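Local coordinates for protein 2,5-dihydroxypyridine 5,6-dioxygenase (Pseudomonas putida KT2440, PDB 7CUP) that catalyses the iron-dependent oxidative opening of the 2,5-dihydroxypyridine ring between carbons 5 and 6, yielding N-formylmaleamate in the aerobic breakdown of nicotinate, at residues Val3-His14 / Pro126-Pro134; Asp202-Val212 / Cys223-Gly234. All coordinates share one frame; numbering follows the deposited sequence.

Contact 1 and contact 2 lie on opposite sides of the chain's centre, with their own centres about 37 Å apart and no touch between them. They share no secondary structure element. Contact 1 packs two helices, 5-14 and 126-131, through side chains, with one hydrogen bond near each end of the interface. Contact 2 pairs two antiparallel strands through their backbones. Both are only partly buried. In contact 1 the middle is apolar and the polar bonds sit at the two ends. In contact 2 one sheet face is apolar and packs against strand 299-303, while charged residues gather near the strand ends. Both contacts reach the second subunit.

Contact 1 of 2, residues Val3-His14 / Pro126-Pro134; sequences VSNAQLTQMFEH and PEVLARMLP
V3 and M11 face E127 and A130 where helix 5-14 and helix 126-131 meet at 47°, their axes 10.8 Å apart. M11 has the largest contact with the other segment. Its chain bends at chi3 (57°), which brings M11 CE over the backbone of helix 126-131, 3.3 Å from A130 N. The same methyl touches L129 CB, and SD rests on A130 CB. Nearer the M11 backbone, M11 CG meets L133 CD1 at 3.9 Å. At the other end P126 CB packs against both V3 CB and L8 CD1. In the chain, helix 5-18 comes before strand 26-31 and helix 126-131 after strand 118-121, two strands of the five-stranded parallel sheet. S4 is the N-cap of helix 5-14, its OG accepting from Q7 N. Just before it, V3 N gives a hydrogen bond of 2.8 Å to E127 OE2, on the anti side of the carboxylate. N63 of the second subunit packs on V3 and E127. H14 closes the far end. With its CG anti to the backbone N (chi1 169°), the ring extends toward L133 and P134. H14 NE2 donates to P134 O at 2.9 Å, with the oxygen in the ring plane, while H14 CD2 lies against L133 CG.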
loop_
_atom_site.group_PDB
_atom_site.type_symbol
_atom_site.label_atom_id
_atom_site.label_comp_id
_atom_site.label_asym_id
_atom_site.label_seq_id
_atom_site.Cartn_x
_atom_site.Cartn_y
_atom_site.Cartn_z
ATOM N N VAL A 3 7.095 -17.838 -8.024
ATOM C CA VAL A 3 6.236 -17.630 -9.232
ATOM C C VAL A 3 6.042 -16.132 -9.465
ATOM O O VAL A 3 5.454 -15.467 -8.588
ATOM C CB VAL A 3 4.879 -18.360 -9.110
ATOM C CG1 VAL A 3 3.960 -18.075 -10.280
ATOM C CG2 VAL A 3 5.042 -19.859 -8.965
ATOM N N SER A 4 6.460 -15.632 -10.632
ATOM C CA SER A 4 6.238 -14.238 -11.089
ATOM C C SER A 4 4.752 -13.985 -11.356
ATOM O O SER A 4 4.020 -14.962 -11.555
ATOM C CB SER A 4 7.052 -13.922 -12.331
ATOM O OG SER A 4 6.440 -14.496 -13.476
ATOM N N ASN A 5 4.331 -12.714 -11.427
ATOM C CA ASN A 5 2.926 -12.301 -11.755
ATOM C C ASN A 5 2.545 -12.756 -13.174
ATOM O O ASN A 5 1.437 -13.278 -13.335
ATOM C CB ASN A 5 2.696 -10.793 -11.645
ATOM C CG ASN A 5 2.738 -10.253 -10.223
ATOM O OD1 ASN A 5 2.988 -10.970 -9.260
ATOM N ND2 ASN A 5 2.466 -8.970 -10.078
ATOM N N ALA A 6 3.443 -12.614 -14.144
ATOM C CA ALA A 6 3.273 -13.112 -15.528
ATOM C C ALA A 6 3.051 -14.623 -15.525
ATOM O O ALA A 6 2.085 -15.063 -16.171
ATOM C CB ALA A 6 4.461 -12.754 -16.405
ATOM N N GLN A 7 3.914 -15.394 -14.871
ATOM C CA GLN A 7 3.774 -16.871 -14.849
ATOM C C GLN A 7 2.460 -17.255 -14.156
ATOM O O GLN A 7 1.821 -18.182 -14.654
ATOM C CB GLN A 7 4.959 -17.586 -14.200
ATOM C CG GLN A 7 4.854 -19.105 -14.306
ATOM C CD GLN A 7 6.091 -19.814 -13.809
ATOM O OE1 GLN A 7 7.218 -19.379 -14.051
ATOM N NE2 GLN A 7 5.883 -20.908 -13.088
ATOM N N LEU A 8 2.074 -16.582 -13.065
ATOM C CA LEU A 8 0.792 -16.866 -12.359
ATOM C C LEU A 8 -0.414 -16.631 -13.298
ATOM O O LEU A 8 -1.332 -17.469 -13.309
ATOM C CB LEU A 8 0.704 -16.018 -11.092
ATOM C CG LEU A 8 -0.412 -16.393 -10.120
ATOM C CD1 LEU A 8 -0.338 -17.841 -9.711
ATOM C CD2 LEU A 8 -0.344 -15.513 -8.898
ATOM N N THR A 9 -0.413 -15.545 -14.066
ATOM C CA THR A 9 -1.470 -15.249 -15.054
ATOM C C THR A 9 -1.501 -16.377 -16.086
ATOM O O THR A 9 -2.585 -16.875 -16.371
ATOM C CB THR A 9 -1.216 -13.888 -15.701
ATOM O OG1 THR A 9 -1.351 -12.973 -14.629
ATOM C CG2 THR A 9 -2.188 -13.554 -16.804
ATOM N N GLN A 10 -0.357 -16.796 -16.616
ATOM C CA GLN A 10 -0.316 -17.904 -17.632
ATOM C C GLN A 10 -0.873 -19.195 -17.043
ATOM O O GLN A 10 -1.573 -19.929 -17.783
ATOM C CB GLN A 10 1.079 -18.224 -18.155
ATOM C CG GLN A 10 1.471 -17.341 -19.316
ATOM C CD GLN A 10 2.944 -17.472 -19.596
ATOM O OE1 GLN A 10 3.505 -18.566 -19.484
ATOM N NE2 GLN A 10 3.571 -16.351 -19.935
ATOM N N MET A 11 -0.560 -19.476 -15.782
ATOM C CA MET A 11 -1.096 -20.684 -15.105
ATOM C C MET A 11 -2.621 -20.566 -15.082
ATOM O O MET A 11 -3.291 -21.583 -15.372
ATOM C CB MET A 11 -0.553 -20.859 -13.684
ATOM C CG MET A 11 0.910 -21.358 -13.650
ATOM S SD MET A 11 1.787 -20.895 -12.147
ATOM C CE MET A 11 0.717 -21.608 -10.908
ATOM N N PHE A 12 -3.159 -19.400 -14.713
ATOM C CA PHE A 12 -4.629 -19.234 -14.606
ATOM C C PHE A 12 -5.258 -19.326 -16.004
ATOM O O PHE A 12 -6.370 -19.901 -16.143
ATOM C CB PHE A 12 -5.040 -17.961 -13.869
ATOM C CG PHE A 12 -5.293 -18.174 -12.396
ATOM C CD1 PHE A 12 -4.252 -18.148 -11.478
ATOM C CD2 PHE A 12 -6.570 -18.451 -11.929
ATOM C CE1 PHE A 12 -4.497 -18.352 -10.127
ATOM C CE2 PHE A 12 -6.810 -18.667 -10.579
ATOM C CZ PHE A 12 -5.774 -18.601 -9.679
ATOM N N GLU A 13 -4.587 -18.839 -17.045
ATOM C CA GLU A 13 -5.094 -19.049 -18.428
ATOM C C GLU A 13 -5.201 -20.553 -18.702
ATOM O O GLU A 13 -6.245 -20.969 -19.241
ATOM C CB GLU A 13 -4.217 -18.397 -19.489
ATOM C CG GLU A 13 -4.254 -16.902 -19.388
ATOM C CD GLU A 13 -3.269 -16.217 -20.309
ATOM O OE1 GLU A 13 -3.465 -16.346 -21.538
ATOM O OE2 GLU A 13 -2.349 -15.519 -19.787
ATOM N N HIS A 14 -4.167 -21.332 -18.381
ATOM C CA HIS A 14 -4.147 -22.804 -18.604
ATOM C C HIS A 14 -5.329 -23.474 -17.888
ATOM O O HIS A 14 -6.123 -24.192 -18.548
ATOM C CB HIS A 14 -2.797 -23.398 -18.195
ATOM C CG HIS A 14 -2.806 -24.890 -18.146
ATOM N ND1 HIS A 14 -2.609 -25.660 -19.269
ATOM C CD2 HIS A 14 -2.945 -25.751 -17.117
ATOM C CE1 HIS A 14 -2.652 -26.934 -18.944
ATOM N NE2 HIS A 14 -2.854 -27.019 -17.625
ATOM N N PRO A 126 0.986 -19.689 -4.854
ATOM C CA PRO A 126 1.314 -19.852 -6.275
ATOM C C PRO A 126 2.336 -20.958 -6.571
ATOM O O PRO A 126 2.180 -21.652 -7.559
ATOM C CB PRO A 126 1.912 -18.486 -6.659
ATOM C CG PRO A 126 1.243 -17.506 -5.707
ATOM C CD PRO A 126 1.006 -18.277 -4.425
ATOM N N GLU A 127 3.352 -21.132 -5.716
ATOM C CA GLU A 127 4.402 -22.151 -5.959
ATOM C C GLU A 127 3.770 -23.563 -5.910
ATOM O O GLU A 127 4.229 -24.471 -6.644
ATOM C CB GLU A 127 5.567 -21.993 -4.976
ATOM C CG GLU A 127 6.333 -20.677 -5.132
ATOM C CD GLU A 127 5.578 -19.380 -4.842
ATOM O OE1 GLU A 127 4.634 -19.419 -3.993
ATOM O OE2 GLU A 127 5.919 -18.323 -5.483
ATOM N N VAL A 128 2.813 -23.778 -5.020
ATOM C CA VAL A 128 2.114 -25.078 -4.862
ATOM C C VAL A 128 1.208 -25.238 -6.081
ATOM O O VAL A 128 1.147 -26.363 -6.631
ATOM C CB VAL A 128 1.319 -25.097 -3.547
ATOM C CG1 VAL A 128 0.403 -26.321 -3.425
ATOM C CG2 VAL A 128 2.262 -24.997 -2.363
ATOM N N LEU A 129 0.542 -24.152 -6.481
ATOM C CA LEU A 129 -0.318 -24.157 -7.681
ATOM C C LEU A 129 0.518 -24.566 -8.906
ATOM O O LEU A 129 -0.037 -25.283 -9.770
ATOM C CB LEU A 129 -0.970 -22.789 -7.892
ATOM C CG LEU A 129 -2.017 -22.327 -6.877
ATOM C CD1 LEU A 129 -2.628 -21.034 -7.350
ATOM C CD2 LEU A 129 -3.099 -23.367 -6.661
ATOM N N ALA A 130 1.783 -24.129 -9.011
ATOM C CA ALA A 130 2.664 -24.434 -10.172
ATOM C C ALA A 130 3.103 -25.891 -10.121
ATOM O O ALA A 130 3.076 -26.560 -11.174
ATOM C CB ALA A 130 3.861 -23.521 -10.244
ATOM N N ARG A 131 3.443 -26.390 -8.935
ATOM C CA ARG A 131 3.996 -27.758 -8.787
ATOM C C ARG A 131 2.909 -28.798 -9.102
ATOM O O ARG A 131 3.275 -29.850 -9.595
ATOM C CB ARG A 131 4.564 -27.949 -7.377
ATOM C CG ARG A 131 5.184 -29.319 -7.124
ATOM C CD ARG A 131 6.041 -29.350 -5.870
ATOM N NE ARG A 131 5.449 -28.750 -4.666
ATOM C CZ ARG A 131 4.603 -29.355 -3.851
ATOM N NH1 ARG A 131 4.146 -30.566 -4.134
ATOM N NH2 ARG A 131 4.171 -28.725 -2.779
ATOM N N MET A 132 1.631 -28.543 -8.765
ATOM C CA MET A 132 0.512 -29.459 -9.105
ATOM C C MET A 132 -0.430 -28.793 -10.131
ATOM O O MET A 132 -1.630 -28.947 -10.024
ATOM C CB MET A 132 -0.218 -29.905 -7.836
ATOM C CG MET A 132 0.669 -30.738 -6.976
ATOM S SD MET A 132 -0.023 -31.174 -5.406
ATOM C CE MET A 132 0.356 -29.715 -4.424
ATOM N N LEU A 133 0.117 -28.088 -11.108
ATOM C CA LEU A 133 -0.678 -27.491 -12.218
ATOM C C LEU A 133 -1.479 -28.601 -12.896
ATOM O O LEU A 133 -0.915 -29.626 -13.286
ATOM C CB LEU A 133 0.276 -26.848 -13.217
ATOM C CG LEU A 133 -0.405 -26.060 -14.325
ATOM C CD1 LEU A 133 -1.035 -24.793 -13.771
ATOM C CD2 LEU A 133 0.602 -25.750 -15.417
ATOM N N PRO A 134 -2.816 -28.475 -12.969
ATOM C CA PRO A 134 -3.650 -29.580 -13.445
ATOM C C PRO A 134 -3.416 -29.989 -14.917
ATOM O O PRO A 134 -3.035 -29.159 -15.741
ATOM C CB PRO A 134 -5.079 -29.073 -13.219
ATOM C CG PRO A 134 -4.942 -28.008 -12.164
ATOM C CD PRO A 134 -3.602 -27.363 -12.422
#

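Contact 2 of 2, residues Asp202-Val212 / Cys223-Gly234; sequences DSAEGTLVLDV and CRERITLEIEKG
The R226 guanidinium takes D211 OD1 and a water at its edge, both in its plane. V209 CG1 lies near R226 CD. The D211 carboxylate is turned 58° from the guanidinium. R226 NE gives a nearly straight hydrogen bond of 3.0 Å to D211 OD1, part of a salt bridge, and comes from above the carboxylate plane. V212 N reaches D211 OD1 from the opposite face at 2.7 Å, in a more bent bond. The water donates to D211 OD2 and accepts from R226 NH2. Replacing D211 by alanine removes the carboxylate, which would probably leave R226 NE and V212 N without their shared acceptor and the guanidinium less fixed in its rotation.

Strands 207-210 and 227-232 run antiparallel in a three-stranded sheet completed by 235-240. G206 with I231, L208 with L229 and L210 with I227 are hydrogen-bonded pairs. T207 with E230 and V209 with T228 are non-hydrogen-bonded pairs. The face carrying L208, L210, I227, L229 and I231 is apolar. L208 CD1 and I231 CD1 are tight at 3.4 Å, and L210 CD1 meets L229 CD1 at 3.7 Å. F299 and F301 of strand 299-303 continue this packing. The L208 side chain is about 12 Å from the bound iron, outside its first shell. On the other face T207 CG2 touches T228 CG2 at 3.6 Å.

Past the end of strand 227-232, G234 N donates a hydrogen bond to A204 O at 2.6 Å, on a lone pair in the carbonyl plane. E205, bent at chi2 (-82°), curls back to accept from K233 N through OE1. G206 has backbone angles that would jam a CB against the preceding carbonyl oxygen. The chemistry implies a pairing set by backbone bonds, with carboxylates of D211 and E205 taking up N-H groups beyond the paired strands.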
loop_
_atom_site.group_PDB
_atom_site.type_symbol
_atom_site.label_atom_id
_atom_site.label_comp_id
_atom_site.label_asym_id
_atom_site.label_seq_id
_atom_site.Cartn_x
_atom_site.Cartn_y
_atom_site.Cartn_z
ATOM N N ASP A 202 -23.725 -45.657 10.131
ATOM C CA ASP A 202 -23.507 -46.511 11.341
ATOM C C ASP A 202 -22.887 -47.878 11.014
ATOM O O ASP A 202 -23.180 -48.834 11.743
ATOM C CB ASP A 202 -24.811 -46.697 12.112
ATOM C CG ASP A 202 -25.616 -45.415 12.215
ATOM O OD1 ASP A 202 -25.112 -44.430 12.840
ATOM O OD2 ASP A 202 -26.718 -45.389 11.615
ATOM N N SER A 203 -21.977 -47.954 10.045
ATOM C CA SER A 203 -21.471 -49.232 9.482
ATOM C C SER A 203 -19.959 -49.407 9.625
ATOM O O SER A 203 -19.546 -50.564 9.708
ATOM C CB SER A 203 -21.866 -49.330 8.059
ATOM O OG SER A 203 -23.207 -48.891 7.945
ATOM N N ALA A 204 -19.149 -48.343 9.562
ATOM C CA ALA A 204 -17.672 -48.489 9.547
ATOM C C ALA A 204 -17.214 -49.146 10.852
ATOM O O ALA A 204 -17.720 -48.752 11.919
ATOM C CB ALA A 204 -16.978 -47.165 9.324
ATOM N N GLU A 205 -16.235 -50.050 10.742
ATOM C CA GLU A 205 -15.808 -51.009 11.800
ATOM C C GLU A 205 -14.292 -51.210 11.750
ATOM O O GLU A 205 -13.786 -51.492 10.654
ATOM C CB GLU A 205 -16.441 -52.397 11.579
ATOM C CG GLU A 205 -17.878 -52.502 12.052
ATOM C CD GLU A 205 -18.046 -52.754 13.541
ATOM O OE1 GLU A 205 -18.699 -51.929 14.233
ATOM O OE2 GLU A 205 -17.537 -53.790 14.007
ATOM N N GLY A 206 -13.629 -51.163 12.903
ATOM C CA GLY A 206 -12.283 -51.751 13.071
ATOM C C GLY A 206 -11.283 -50.761 13.641
ATOM O O GLY A 206 -11.676 -49.946 14.494
ATOM N N THR A 207 -10.039 -50.824 13.165
ATOM C CA THR A 207 -8.872 -50.078 13.697
ATOM C C THR A 207 -8.195 -49.285 12.567
ATOM O O THR A 207 -7.861 -49.880 11.509
ATOM C CB THR A 207 -7.889 -51.046 14.364
ATOM O OG1 THR A 207 -8.693 -51.852 15.217
ATOM C CG2 THR A 207 -6.807 -50.376 15.181
ATOM N N LEU A 208 -8.000 -47.979 12.791
ATOM C CA LEU A 208 -7.076 -47.161 11.970
ATOM C C LEU A 208 -5.929 -46.708 12.869
ATOM O O LEU A 208 -6.199 -46.069 13.888
ATOM C CB LEU A 208 -7.841 -45.990 11.350
ATOM C CG LEU A 208 -8.837 -46.390 10.262
ATOM C CD1 LEU A 208 -9.833 -45.267 10.001
ATOM C CD2 LEU A 208 -8.133 -46.830 8.972
ATOM N N VAL A 209 -4.702 -47.092 12.507
ATOM C CA VAL A 209 -3.476 -46.695 13.256
ATOM C C VAL A 209 -2.805 -45.550 12.489
ATOM O O VAL A 209 -2.365 -45.740 11.330
ATOM C CB VAL A 209 -2.518 -47.884 13.478
ATOM C CG1 VAL A 209 -1.169 -47.435 14.042
ATOM C CG2 VAL A 209 -3.173 -48.946 14.363
ATOM N N LEU A 210 -2.725 -44.395 13.122
ATOM C CA LEU A 210 -1.811 -43.338 12.634
ATOM C C LEU A 210 -0.422 -43.808 13.043
ATOM O O LEU A 210 -0.158 -43.880 14.235
ATOM C CB LEU A 210 -2.173 -41.988 13.257
ATOM C CG LEU A 210 -3.380 -41.278 12.658
ATOM C CD1 LEU A 210 -4.651 -42.089 12.853
ATOM C CD2 LEU A 210 -3.542 -39.911 13.296
ATOM N N ASP A 211 0.394 -44.218 12.088
ATOM C CA ASP A 211 1.778 -44.652 12.378
ATOM C C ASP A 211 2.646 -43.416 12.581
ATOM O O ASP A 211 2.195 -42.296 12.259
ATOM C CB ASP A 211 2.336 -45.526 11.268
ATOM C CG ASP A 211 3.540 -46.336 11.703
ATOM O OD1 ASP A 211 3.873 -46.283 12.898
ATOM O OD2 ASP A 211 4.102 -47.025 10.858
ATOM N N VAL A 212 3.844 -43.622 13.129
ATOM C CA VAL A 212 4.926 -42.599 13.128
ATOM C C VAL A 212 5.004 -42.119 11.676
ATOM O O VAL A 212 4.984 -42.974 10.773
ATOM C CB VAL A 212 6.272 -43.164 13.652
ATOM C CG1 VAL A 212 7.410 -42.159 13.504
ATOM C CG2 VAL A 212 6.182 -43.623 15.104
ATOM N N CYS A 223 3.067 -37.499 13.094
ATOM C CA CYS A 223 3.007 -38.248 14.381
ATOM C C CYS A 223 4.408 -38.769 14.724
ATOM O O CYS A 223 5.057 -39.342 13.842
ATOM C CB CYS A 223 2.018 -39.402 14.297
ATOM S SG CYS A 223 0.319 -38.809 14.153
ATOM N N ARG A 224 4.862 -38.578 15.953
ATOM C CA ARG A 224 6.163 -39.133 16.406
ATOM C C ARG A 224 5.910 -40.395 17.239
ATOM O O ARG A 224 6.859 -41.132 17.466
ATOM C CB ARG A 224 6.964 -38.027 17.107
ATOM C CG ARG A 224 7.349 -36.877 16.184
ATOM C CD ARG A 224 8.056 -37.378 14.936
ATOM N NE ARG A 224 9.289 -38.132 15.245
ATOM C CZ ARG A 224 10.526 -37.634 15.185
ATOM N NH1 ARG A 224 10.733 -36.382 14.812
ATOM N NH2 ARG A 224 11.566 -38.402 15.459
ATOM N N GLU A 225 4.668 -40.671 17.608
ATOM C CA GLU A 225 4.248 -41.991 18.144
ATOM C C GLU A 225 2.877 -42.312 17.559
ATOM O O GLU A 225 2.152 -41.391 17.165
ATOM C CB GLU A 225 4.160 -42.047 19.675
ATOM C CG GLU A 225 4.779 -40.872 20.410
ATOM C CD GLU A 225 4.376 -40.773 21.880
ATOM O OE1 GLU A 225 4.084 -39.622 22.358
ATOM O OE2 GLU A 225 4.356 -41.851 22.548
ATOM N N ARG A 226 2.523 -43.586 17.563
ATOM C CA ARG A 226 1.265 -44.113 16.991
ATOM C C ARG A 226 0.051 -43.545 17.727
ATOM O O ARG A 226 0.109 -43.294 18.935
ATOM C CB ARG A 226 1.292 -45.639 17.065
ATOM C CG ARG A 226 2.370 -46.242 16.190
ATOM C CD ARG A 226 2.249 -47.742 16.106
ATOM N NE ARG A 226 3.093 -48.217 15.029
ATOM C CZ ARG A 226 3.490 -49.475 14.874
ATOM N NH1 ARG A 226 3.123 -50.392 15.754
ATOM N NH2 ARG A 226 4.252 -49.801 13.839
ATOM N N ILE A 227 -1.021 -43.322 16.985
ATOM C CA ILE A 227 -2.377 -43.152 17.563
ATOM C C ILE A 227 -3.201 -44.307 17.024
ATOM O O ILE A 227 -3.153 -44.506 15.802
ATOM C CB ILE A 227 -2.984 -41.788 17.212
ATOM C CG1 ILE A 227 -2.065 -40.645 17.650
ATOM C CG2 ILE A 227 -4.374 -41.657 17.802
ATOM C CD1 ILE A 227 -2.508 -39.302 17.134
ATOM N N THR A 228 -3.828 -45.070 17.923
ATOM C CA THR A 228 -4.803 -46.131 17.574
ATOM C C THR A 228 -6.224 -45.576 17.725
ATOM O O THR A 228 -6.563 -45.090 18.828
ATOM C CB THR A 228 -4.609 -47.366 18.462
ATOM O OG1 THR A 228 -3.246 -47.764 18.379
ATOM C CG2 THR A 228 -5.482 -48.522 18.023
ATOM N N LEU A 229 -7.013 -45.638 16.654
ATOM C CA LEU A 229 -8.459 -45.295 16.654
ATOM C C LEU A 229 -9.273 -46.587 16.512
ATOM O O LEU A 229 -9.091 -47.326 15.517
ATOM C CB LEU A 229 -8.770 -44.337 15.502
ATOM C CG LEU A 229 -7.845 -43.130 15.399
ATOM C CD1 LEU A 229 -8.089 -42.386 14.104
ATOM C CD2 LEU A 229 -8.058 -42.222 16.584
ATOM N N GLU A 230 -10.115 -46.849 17.504
ATOM C CA GLU A 230 -11.099 -47.964 17.483
ATOM C C GLU A 230 -12.417 -47.357 17.005
ATOM O O GLU A 230 -12.863 -46.333 17.597
ATOM C CB GLU A 230 -11.176 -48.646 18.854
ATOM C CG GLU A 230 -9.925 -49.447 19.184
ATOM C CD GLU A 230 -9.555 -49.515 20.661
ATOM O OE1 GLU A 230 -10.400 -49.149 21.519
ATOM O OE2 GLU A 230 -8.408 -49.933 20.962
ATOM N N ILE A 231 -12.967 -47.940 15.943
ATOM C CA ILE A 231 -14.200 -47.476 15.244
ATOM C C ILE A 231 -15.269 -48.567 15.378
ATOM O O ILE A 231 -14.969 -49.730 15.058
ATOM C CB ILE A 231 -13.869 -47.158 13.773
ATOM C CG1 ILE A 231 -12.882 -45.986 13.683
ATOM C CG2 ILE A 231 -15.126 -46.893 12.961
ATOM C CD1 ILE A 231 -11.868 -46.166 12.582
ATOM N N GLU A 232 -16.467 -48.194 15.819
ATOM C CA GLU A 232 -17.634 -49.108 15.912
ATOM C C GLU A 232 -18.845 -48.381 15.329
ATOM O O GLU A 232 -19.128 -47.221 15.750
ATOM C CB GLU A 232 -17.857 -49.563 17.359
ATOM C CG GLU A 232 -16.737 -50.430 17.916
ATOM C CD GLU A 232 -16.694 -50.453 19.436
ATOM O OE1 GLU A 232 -17.777 -50.480 20.051
ATOM O OE2 GLU A 232 -15.584 -50.401 20.002
ATOM N N LYS A 233 -19.502 -49.028 14.369
ATOM C CA LYS A 233 -20.753 -48.532 13.757
ATOM C C LYS A 233 -20.483 -47.091 13.314
ATOM O O LYS A 233 -21.208 -46.188 13.756
ATOM C CB LYS A 233 -21.904 -48.621 14.761
ATOM C CG LYS A 233 -22.246 -50.021 15.263
ATOM C CD LYS A 233 -23.254 -50.019 16.419
ATOM C CE LYS A 233 -22.651 -49.574 17.741
ATOM N NZ LYS A 233 -23.620 -48.829 18.581
ATOM N N GLY A 234 -19.403 -46.894 12.556
ATOM C CA GLY A 234 -19.097 -45.619 11.874
ATOM C C GLY A 234 -18.577 -44.522 12.787
ATOM O O GLY A 234 -18.416 -43.397 12.275
HETATM O O HOH W 1 5.374 -49.259 11.318
#